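Local structure of succinate--CoA ligase subunit alpha (Campylobacter jejuni, 6MEL) at residues 14-19 / 47-52. The protein is the alpha subunit of a CoA ligase, a two-domain protein with an N-terminal CoA-binding domain of the Rossmann class and a C-terminal CoA-ligase domain. Sequence-based numbering, arbitrary orientation.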
ATOM      1  N   GLN A  14     -13.232   6.353 -19.186  1.00 37.98           N
ATOM      2  CA  GLN A  14     -14.226   6.469 -18.123  1.00 37.81           C
ATOM      3  C   GLN A  14     -13.751   7.610 -17.213  1.00 37.51           C
ATOM      4  O   GLN A  14     -12.571   7.674 -16.831  1.00 38.09           O
ATOM      5  CB  GLN A  14     -14.439   5.127 -17.427  1.00 37.95           C
ATOM      6  CG  GLN A  14     -15.100   4.066 -18.299  1.00 38.56           C
ATOM      7  CD  GLN A  14     -15.059   2.682 -17.711  1.00 37.22           C
ATOM      8  OE1 GLN A  14     -14.390   1.793 -18.238  1.00 37.90           O
ATOM      9  NE2 GLN A  14     -15.787   2.494 -16.613  1.00 36.96           N
ATOM     10  N   GLY A  15     -14.663   8.543 -16.917  1.00 37.53           N
ATOM     11  CA  GLY A  15     -14.327   9.782 -16.207  1.00 40.45           C
ATOM     12  C   GLY A  15     -13.739  10.836 -17.151  1.00 42.06           C
ATOM     13  O   GLY A  15     -12.932  11.672 -16.756  1.00 43.12           O
ATOM     14  N   PHE A  16     -14.273  10.872 -18.370  1.00 42.18           N
ATOM     15  CA  PHE A  16     -13.716  11.607 -19.486  1.00 42.71           C
ATOM     16  C   PHE A  16     -13.741  13.126 -19.264  1.00 44.31           C
ATOM     17  O   PHE A  16     -12.877  13.785 -19.765  1.00 46.09           O
ATOM     18  CB  PHE A  16     -14.510  11.252 -20.740  1.00 44.42           C
ATOM     19  CG  PHE A  16     -13.984  11.708 -22.075  1.00 43.07           C
ATOM     20  CD1 PHE A  16     -12.636  11.801 -22.342  1.00 42.50           C
ATOM     21  CD2 PHE A  16     -14.876  11.959 -23.108  1.00 46.14           C
ATOM     22  CE1 PHE A  16     -12.179  12.154 -23.601  1.00 43.58           C
ATOM     23  CE2 PHE A  16     -14.421  12.305 -24.368  1.00 46.51           C
ATOM     24  CZ  PHE A  16     -13.074  12.413 -24.611  1.00 43.73           C
ATOM     25  N   THR A  17     -14.728  13.676 -18.545  1.00 45.15           N
ATOM     26  CA  THR A  17     -14.872  15.132 -18.499  1.00 47.42           C
ATOM     27  C   THR A  17     -14.236  15.713 -17.246  1.00 46.28           C
ATOM     28  O   THR A  17     -14.206  16.884 -17.123  1.00 47.60           O
ATOM     29  CB  THR A  17     -16.324  15.625 -18.597  1.00 46.04           C
ATOM     30  OG1 THR A  17     -17.105  15.044 -17.562  1.00 47.67           O
ATOM     31  CG2 THR A  17     -16.940  15.317 -19.936  1.00 46.38           C
ATOM     32  N   GLY A  18     -13.757  14.885 -16.318  1.00 45.50           N
ATOM     33  CA  GLY A  18     -13.019  15.400 -15.216  1.00 46.06           C
ATOM     34  C   GLY A  18     -11.787  16.183 -15.691  1.00 49.61           C
ATOM     35  O   GLY A  18     -11.292  15.994 -16.796  1.00 45.14           O
ATOM     36  N   LYS A  19     -11.276  17.050 -14.818  1.00 51.19           N
ATOM     37  CA  LYS A  19     -10.212  17.982 -15.162  1.00 57.54           C
ATOM     38  C   LYS A  19      -8.923  17.236 -15.539  1.00 51.39           C
ATOM     39  O   LYS A  19      -8.325  17.456 -16.593  1.00 48.22           O
ATOM     40  CB  LYS A  19      -9.963  18.908 -13.971  1.00 64.70           C
ATOM     41  CG  LYS A  19      -9.841  20.376 -14.322  1.00 77.16           C
ATOM     42  CD  LYS A  19      -9.150  21.186 -13.242  1.00 83.72           C
ATOM     43  CE  LYS A  19      -8.325  22.326 -13.805  1.00 87.79           C
ATOM     44  NZ  LYS A  19      -7.453  22.913 -12.762  1.00 92.06           N
ATOM     45  N   THR A  47     -20.196  16.499 -26.637  1.00 49.19           N
ATOM     46  CA  THR A  47     -18.931  16.357 -27.304  1.00 52.31           C
ATOM     47  C   THR A  47     -17.838  16.871 -26.350  1.00 52.55           C
ATOM     48  O   THR A  47     -18.054  17.861 -25.636  1.00 52.02           O
ATOM     49  CB  THR A  47     -18.962  17.103 -28.645  1.00 54.68           C
ATOM     50  OG1 THR A  47     -19.782  16.340 -29.533  1.00 60.88           O
ATOM     51  CG2 THR A  47     -17.611  17.216 -29.292  1.00 59.55           C
ATOM     52  N   HIS A  48     -16.677  16.194 -26.340  1.00 51.00           N
ATOM     53  CA  HIS A  48     -15.532  16.549 -25.442  1.00 48.74           C
ATOM     54  C   HIS A  48     -14.237  16.112 -26.134  1.00 46.82           C
ATOM     55  O   HIS A  48     -14.127  14.970 -26.650  1.00 47.83           O
ATOM     56  CB  HIS A  48     -15.759  15.989 -24.016  1.00 48.65           C
ATOM     57  CG  HIS A  48     -14.686  16.320 -23.027  1.00 46.54           C
ATOM     58  ND1 HIS A  48     -14.470  17.591 -22.556  1.00 48.13           N
ATOM     59  CD2 HIS A  48     -13.742  15.543 -22.437  1.00 46.32           C
ATOM     60  CE1 HIS A  48     -13.480  17.589 -21.668  1.00 48.69           C
ATOM     61  NE2 HIS A  48     -13.022  16.334 -21.565  1.00 47.79           N
ATOM     62  N   LEU A  49     -13.326  17.079 -26.295  1.00 49.16           N
ATOM     63  CA  LEU A  49     -12.091  16.901 -27.049  1.00 49.43           C
ATOM     64  C   LEU A  49     -12.382  16.314 -28.426  1.00 47.85           C
ATOM     65  O   LEU A  49     -11.634  15.464 -28.912  1.00 51.77           O
ATOM     66  CB  LEU A  49     -11.160  15.973 -26.259  1.00 50.97           C
ATOM     67  CG  LEU A  49     -10.725  16.508 -24.900  1.00 51.55           C
ATOM     68  CD1 LEU A  49      -9.866  15.471 -24.177  1.00 53.42           C
ATOM     69  CD2 LEU A  49      -9.951  17.823 -25.076  1.00 52.97           C
ATOM     70  N   GLY A  50     -13.459  16.791 -29.043  1.00 50.11           N
ATOM     71  CA  GLY A  50     -13.902  16.400 -30.385  1.00 50.01           C
ATOM     72  C   GLY A  50     -14.468  14.990 -30.489  1.00 51.82           C
ATOM     73  O   GLY A  50     -14.606  14.466 -31.595  1.00 50.69           O
ATOM     74  N   LYS A  51     -14.831  14.359 -29.366  1.00 48.90           N
ATOM     75  CA  LYS A  51     -15.321  12.989 -29.400  1.00 46.12           C
ATOM     76  C   LYS A  51     -16.626  12.893 -28.636  1.00 43.50           C
ATOM     77  O   LYS A  51     -16.898  13.710 -27.771  1.00 44.19           O
ATOM     78  CB  LYS A  51     -14.285  12.062 -28.747  1.00 49.27           C
ATOM     79  CG  LYS A  51     -12.928  12.101 -29.414  1.00 51.21           C
ATOM     80  CD  LYS A  51     -12.975  11.530 -30.805  1.00 54.40           C
ATOM     81  CE  LYS A  51     -11.690  11.799 -31.559  1.00 58.65           C
ATOM     82  NZ  LYS A  51     -11.791  11.161 -32.890  1.00 64.11           N
ATOM     83  N   PRO A  52     -17.442  11.859 -28.910  1.00 44.06           N
ATOM     84  CA  PRO A  52     -18.712  11.685 -28.216  1.00 44.74           C
ATOM     85  C   PRO A  52     -18.561  11.262 -26.745  1.00 46.98           C
ATOM     86  O   PRO A  52     -17.628  10.538 -26.381  1.00 46.97           O
ATOM     87  CB  PRO A  52     -19.439  10.637 -29.076  1.00 46.49           C
ATOM     88  CG  PRO A  52     -18.344   9.894 -29.804  1.00 45.06           C
ATOM     89  CD  PRO A  52     -17.216  10.891 -29.987  1.00 45.41           C
TER
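His48 turns the edge of its imidazole onto the face of the Phe16 phenyl ring, CD2 standing 3.6 Å above the centre of that ring. With planes at 88° and centroids 4.8 Å apart, this is a T-shaped stack, in which a polarised imidazole C-H meets the pi cloud. In both residues CG is set anti to the backbone N (His48 chi1 -178°). The imidazole is itself flanked on both faces. Thr17 brings its methyl CG2 over one, 4.1 Å from the centroid and 14° off the normal, a CH-pi contact; Leu49 CG lies over the other, toward the rim. A threonine suits this place because its other branch, OG1, hydrogen-bonds Thr40 OG1. Histidine suits its own because it offers a flat ring for stacking as well as a ring nitrogen, NE2, hydrogen-bonded to Thr22 OG1 on helix 19-31.

In the Rossmann-like CoA-binding domain, the type I turn Gly15-Gly18 links strand 10-14 to helix 19-31, with Gly18 as the N-cap. Gly15 has a positive phi, a backbone conformation that costs glycine little. Facing this turn, strands 47-48 and 51-54 make a beta hairpin at the sheet margin, closed by a type I' turn whose positive phi angles fall on Leu49 and Gly50. Leu49 CD1 reaches Phe16 CE1 at 4.1 Å, while Lys51 CB lies at the phenyl edge, 4.3 Å from Phe16 CZ. The large apolar ring of Phe16 suits a buried position, where it also packs against Ala25 of helix 19-31 and Val53 of strand 51-54.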